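Local coordinates for intracellular protein transport protein USO1 (Saccharomyces cerevisiae S288c, PDB 6LSU) that is required for protein transport from the ER to the Golgi complex, as a vesicle-tethering homodimer whose armadillo-type globular head is the part present here, at residues K282-L287 with D334-M339; T361-V366 with L431-M436. All coordinates share one frame; numbering follows the deposited sequence.

Contact 1: residues K282-L287 with D334-M339; sequences KLAHLL and DSSVLM
In the armadillo-type superhelix of the Uso1 head, Ala284 and Leu287 of ARM 5 meet Ser336 and Val337 of ARM 6, where one turn of helix 280-287 rests on the start of helix 337-346. The backbones come nearest at Ala284 and Val337, whose CA atoms are 5.3 Å apart. Ala284 directs its methyl toward the other segment, and its CB lies 3.6 Å from Ser336 OG and 4.2 Å from Val337 CG2. The second methyl of Val337 serves a different partner: CG1, anti to the backbone N (chi1 -176°), lies 4.3 Å from Leu287 CD1. Leu287 also packs against Val340 and Leu344 further along helix 337-346, and against Ile307 and Ala310 of helix 301-317. Just before the helix, Ser335 OG accepts a capping bond from Val337 N (3.3 Å, 153° at the hydrogen), itself hydrogen-bonding to Leu332 O. No hydrogen bond crosses between the segments. Cohesion therefore comes from apolar packing, with Ser336, an exposed residue, at the margin and the capping bond holding the helix start from within its own chain segment.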
loop_
_atom_site.group_PDB
_atom_site.type_symbol
_atom_site.label_atom_id
_atom_site.label_comp_id
_atom_site.label_asym_id
_atom_site.label_seq_id
_atom_site.Cartn_x
_atom_site.Cartn_y
_atom_site.Cartn_z
ATOM N N LYS A 282 12.131 -12.815 14.248
ATOM C CA LYS A 282 12.989 -11.604 14.147
ATOM C C LYS A 282 12.151 -10.407 13.669
ATOM O O LYS A 282 12.255 -9.348 14.278
ATOM C CB LYS A 282 14.168 -11.883 13.211
ATOM C CG LYS A 282 15.274 -12.699 13.859
ATOM C CD LYS A 282 15.928 -13.687 12.930
ATOM C CE LYS A 282 17.248 -14.169 13.471
ATOM N NZ LYS A 282 18.088 -14.653 12.351
ATOM N N LEU A 283 11.365 -10.595 12.607
ATOM C CA LEU A 283 10.488 -9.556 11.999
ATOM C C LEU A 283 9.401 -9.159 13.013
ATOM O O LEU A 283 9.192 -7.953 13.233
ATOM C CB LEU A 283 9.888 -10.149 10.726
ATOM C CG LEU A 283 9.124 -9.167 9.855
ATOM C CD1 LEU A 283 10.009 -8.001 9.500
ATOM C CD2 LEU A 283 8.642 -9.853 8.591
ATOM N N ALA A 284 8.783 -10.142 13.654
ATOM C CA ALA A 284 7.828 -9.980 14.766
ATOM C C ALA A 284 8.464 -9.142 15.852
ATOM O O ALA A 284 7.789 -8.281 16.419
ATOM C CB ALA A 284 7.461 -11.309 15.356
ATOM N N HIS A 285 9.702 -9.446 16.202
ATOM C CA HIS A 285 10.358 -8.780 17.360
ATOM C C HIS A 285 10.516 -7.271 17.044
ATOM O O HIS A 285 10.338 -6.404 17.977
ATOM C CB HIS A 285 11.687 -9.466 17.678
ATOM C CG HIS A 285 12.469 -8.654 18.644
ATOM N ND1 HIS A 285 12.130 -8.636 19.990
ATOM C CD2 HIS A 285 13.510 -7.795 18.475
ATOM C CE1 HIS A 285 12.942 -7.805 20.618
ATOM N NE2 HIS A 285 13.808 -7.283 19.718
ATOM N N LEU A 286 10.908 -6.992 15.784
ATOM C CA LEU A 286 11.113 -5.627 15.222
ATOM C C LEU A 286 9.772 -4.875 15.095
ATOM O O LEU A 286 9.729 -3.745 15.514
ATOM C CB LEU A 286 11.762 -5.786 13.843
ATOM C CG LEU A 286 11.968 -4.496 13.061
ATOM C CD1 LEU A 286 13.011 -3.653 13.783
ATOM C CD2 LEU A 286 12.377 -4.775 11.632
ATOM N N LEU A 287 8.721 -5.527 14.573
ATOM C CA LEU A 287 7.367 -4.967 14.483
ATOM C C LEU A 287 6.826 -4.682 15.892
ATOM O O LEU A 287 6.050 -3.737 16.082
ATOM C CB LEU A 287 6.469 -5.944 13.735
ATOM C CG LEU A 287 6.658 -5.988 12.221
ATOM C CD1 LEU A 287 5.771 -7.060 11.586
ATOM C CD2 LEU A 287 6.315 -4.628 11.648
ATOM N N ASP A 334 1.308 -19.247 12.373
ATOM C CA ASP A 334 2.086 -20.104 13.302
ATOM C C ASP A 334 3.212 -19.300 13.968
ATOM O O ASP A 334 4.169 -19.935 14.461
ATOM C CB ASP A 334 2.687 -21.313 12.576
ATOM C CG ASP A 334 3.140 -22.417 13.522
ATOM O OD1 ASP A 334 2.796 -22.324 14.738
ATOM O OD2 ASP A 334 3.804 -23.362 13.042
ATOM N N SER A 335 3.125 -17.974 13.998
ATOM C CA SER A 335 4.054 -17.097 14.760
ATOM C C SER A 335 3.239 -16.040 15.505
ATOM O O SER A 335 2.018 -16.211 15.579
ATOM C CB SER A 335 5.102 -16.485 13.847
ATOM O OG SER A 335 4.553 -15.484 13.004
ATOM N N SER A 336 3.886 -15.000 16.033
ATOM C CA SER A 336 3.182 -13.871 16.698
ATOM C C SER A 336 2.808 -12.755 15.699
ATOM O O SER A 336 2.229 -11.756 16.133
ATOM C CB SER A 336 3.975 -13.364 17.889
ATOM O OG SER A 336 5.363 -13.223 17.591
ATOM N N VAL A 337 3.039 -12.920 14.395
ATOM C CA VAL A 337 3.048 -11.753 13.460
ATOM C C VAL A 337 1.647 -11.139 13.391
ATOM O O VAL A 337 1.553 -9.919 13.572
ATOM C CB VAL A 337 3.626 -12.077 12.072
ATOM C CG1 VAL A 337 3.700 -10.821 11.223
ATOM C CG2 VAL A 337 5.007 -12.669 12.173
ATOM N N LEU A 338 0.605 -11.945 13.207
ATOM C CA LEU A 338 -0.802 -11.476 13.107
ATOM C C LEU A 338 -1.175 -10.669 14.334
ATOM O O LEU A 338 -1.801 -9.588 14.194
ATOM C CB LEU A 338 -1.781 -12.641 13.003
ATOM C CG LEU A 338 -3.244 -12.200 12.823
ATOM C CD1 LEU A 338 -3.404 -11.317 11.587
ATOM C CD2 LEU A 338 -4.184 -13.407 12.740
ATOM N N MET A 339 -0.883 -11.202 15.492
ATOM C CA MET A 339 -1.231 -10.569 16.769
ATOM C C MET A 339 -0.410 -9.290 16.851
ATOM O O MET A 339 -0.885 -8.288 17.346
ATOM C CB MET A 339 -0.905 -11.497 17.948
ATOM C CG MET A 339 -1.435 -10.960 19.243
ATOM S SD MET A 339 -3.246 -11.012 19.179
ATOM C CE MET A 339 -3.587 -9.473 20.052
#

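Contact 2: residues T361-V366 with L431-M436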
loop_
_atom_site.group_PDB
_atom_site.type_symbol
_atom_site.label_atom_id
_atom_site.label_comp_id
_atom_site.label_asym_id
_atom_site.label_seq_id
_atom_site.Cartn_x
_atom_site.Cartn_y
_atom_site.Cartn_z
ATOM N N THR A 361 -2.104 -5.061 5.896
ATOM C CA THR A 361 -1.192 -6.203 6.074
ATOM C C THR A 361 -2.025 -7.355 6.705
ATOM O O THR A 361 -2.071 -8.502 6.103
ATOM C CB THR A 361 0.066 -5.795 6.858
ATOM O OG1 THR A 361 0.761 -4.732 6.180
ATOM C CG2 THR A 361 0.952 -7.004 7.079
ATOM N N ALA A 362 -2.690 -7.120 7.842
ATOM C CA ALA A 362 -3.539 -8.176 8.450
ATOM C C ALA A 362 -4.534 -8.671 7.407
ATOM O O ALA A 362 -4.860 -9.837 7.438
ATOM C CB ALA A 362 -4.269 -7.707 9.706
ATOM N N ALA A 363 -5.013 -7.821 6.512
ATOM C CA ALA A 363 -6.064 -8.246 5.556
ATOM C C ALA A 363 -5.420 -9.254 4.584
ATOM O O ALA A 363 -6.044 -10.223 4.223
ATOM C CB ALA A 363 -6.710 -7.047 4.876
ATOM N N ASN A 364 -4.226 -8.984 4.124
ATOM C CA ASN A 364 -3.482 -9.920 3.245
ATOM C C ASN A 364 -3.190 -11.254 3.967
ATOM O O ASN A 364 -3.388 -12.311 3.399
ATOM C CB ASN A 364 -2.190 -9.284 2.799
ATOM C CG ASN A 364 -2.412 -8.291 1.689
ATOM O OD1 ASN A 364 -3.211 -8.528 0.771
ATOM N ND2 ASN A 364 -1.613 -7.232 1.756
ATOM N N MET A 365 -2.880 -11.188 5.245
ATOM C CA MET A 365 -2.629 -12.378 6.086
ATOM C C MET A 365 -3.843 -13.331 6.204
ATOM O O MET A 365 -3.598 -14.561 6.366
ATOM C CB MET A 365 -2.201 -11.927 7.484
ATOM C CG MET A 365 -0.883 -11.122 7.430
ATOM S SD MET A 365 -0.146 -11.198 9.038
ATOM C CE MET A 365 -0.109 -9.490 9.503
ATOM N N VAL A 366 -5.093 -12.849 6.141
ATOM C CA VAL A 366 -6.283 -13.694 6.502
ATOM C C VAL A 366 -7.209 -13.891 5.313
ATOM O O VAL A 366 -8.034 -14.791 5.339
ATOM C CB VAL A 366 -7.063 -13.129 7.683
ATOM C CG1 VAL A 366 -6.173 -12.857 8.860
ATOM C CG2 VAL A 366 -7.812 -11.885 7.309
ATOM N N LEU A 431 -12.240 -6.474 7.420
ATOM C CA LEU A 431 -13.524 -7.175 7.628
ATOM C C LEU A 431 -13.852 -7.982 6.383
ATOM O O LEU A 431 -14.428 -9.124 6.525
ATOM C CB LEU A 431 -14.634 -6.145 7.909
ATOM C CG LEU A 431 -14.763 -5.737 9.374
ATOM C CD1 LEU A 431 -15.603 -4.485 9.497
ATOM C CD2 LEU A 431 -15.369 -6.853 10.206
ATOM N N LYS A 432 -13.653 -7.426 5.197
ATOM C CA LYS A 432 -14.046 -8.187 3.977
ATOM C C LYS A 432 -13.066 -9.362 3.803
ATOM O O LYS A 432 -13.470 -10.368 3.266
ATOM C CB LYS A 432 -14.091 -7.249 2.781
ATOM C CG LYS A 432 -15.192 -6.208 2.843
ATOM C CD LYS A 432 -15.268 -5.480 1.532
ATOM C CE LYS A 432 -15.962 -4.155 1.597
ATOM N NZ LYS A 432 -15.905 -3.544 0.259
ATOM N N ALA A 433 -11.807 -9.207 4.232
ATOM C CA ALA A 433 -10.765 -10.239 4.122
ATOM C C ALA A 433 -11.163 -11.371 5.091
ATOM O O ALA A 433 -11.164 -12.617 4.757
ATOM C CB ALA A 433 -9.425 -9.652 4.460
ATOM N N TYR A 434 -11.634 -10.971 6.252
ATOM C CA TYR A 434 -12.119 -11.909 7.267
ATOM C C TYR A 434 -13.298 -12.757 6.790
ATOM O O TYR A 434 -13.397 -13.986 7.065
ATOM C CB TYR A 434 -12.485 -11.093 8.471
ATOM C CG TYR A 434 -13.242 -11.833 9.522
ATOM C CD1 TYR A 434 -12.619 -12.790 10.287
ATOM C CD2 TYR A 434 -14.535 -11.455 9.851
ATOM C CE1 TYR A 434 -13.278 -13.395 11.342
ATOM C CE2 TYR A 434 -15.204 -12.038 10.916
ATOM C CZ TYR A 434 -14.569 -13.023 11.653
ATOM O OH TYR A 434 -15.192 -13.655 12.674
ATOM N N PHE A 435 -14.237 -12.161 6.084
ATOM C CA PHE A 435 -15.448 -12.904 5.684
ATOM C C PHE A 435 -15.195 -13.540 4.340
ATOM O O PHE A 435 -15.995 -14.455 3.984
ATOM C CB PHE A 435 -16.667 -11.989 5.535
ATOM C CG PHE A 435 -17.213 -11.486 6.835
ATOM C CD1 PHE A 435 -17.651 -12.358 7.812
ATOM C CD2 PHE A 435 -17.318 -10.131 7.081
ATOM C CE1 PHE A 435 -18.110 -11.881 9.038
ATOM C CE2 PHE A 435 -17.764 -9.652 8.310
ATOM C CZ PHE A 435 -18.162 -10.526 9.279
ATOM N N MET A 436 -14.185 -13.092 3.603
ATOM C CA MET A 436 -14.042 -13.527 2.180
ATOM C C MET A 436 -14.126 -15.047 2.075
ATOM O O MET A 436 -13.334 -15.723 2.763
ATOM C CB MET A 436 -12.704 -13.069 1.601
ATOM C CG MET A 436 -12.678 -13.215 0.130
ATOM S SD MET A 436 -13.694 -11.922 -0.525
ATOM C CE MET A 436 -12.507 -10.567 -0.403
#
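The first torsion of Val366 (chi1 -52°) sets CG1 anti to the carbonyl carbon, and this leaves CG2 between the backbone N and the carbonyl carbon, facing Ala433. From there CG2 approaches the Ala433 methyl, CB, at 4.0 Å and also lies alongside the backbone where Ala433 joins Tyr434, 4.1 Å from Tyr434 N. Ala433 directs its CB across the interface, and it also meets Ala363, one turn before Val366: Ala363 CB is 3.8 Å from Ala433 CB, and the carbonyl oxygen, Ala363 O, is 3.4 Å from the same methyl. A single alanine methyl is thus packed between Ala363 and Val366. The contact joins consecutive repeats of the armadillo-type head, ARM 6 giving Ala363 and Val366 and ARM 7 giving Ala433. Small side chains on both sides allow a close approach: the two short helical segments run nearly parallel, at 8°, with their axes 8.4 Å apart, and the CA atoms of Ala363 and Ala433 are 5.3 Å from each other. All four touching residues are buried and no hydrogen bond links the segments. The Tyr434 ring leads away from the interface to meet Phe376, while Gln373 NE2 bonds to both Ala433 O and Met436 O. Helix 337-346 packs on helix 354-366 through Ala362 and Met365; helix 404-414 touches Leu431, and helix 514-528 touches Lys432 and Phe435.

Overall arrangement
The two contacts follow one another along the solenoid, their centres about 17 Å apart, and ARM 6 contributes to both: its helix 337-346 receives contact 1 and its helix 354-366 makes contact 2. These consecutive helices carry the packing onward, since Leu338, next to Val337, touches Ala362, Met365 and Val366 of helix 354-366. Both interfaces are largely apolar, bury similar areas and centre on an alanine, but they differ in setting. Contact 1 reaches the surface at Ser336 and involves a capped helix start, whereas contact 2 is wholly buried and joins two helices near their C-terminal ends, running almost side by side.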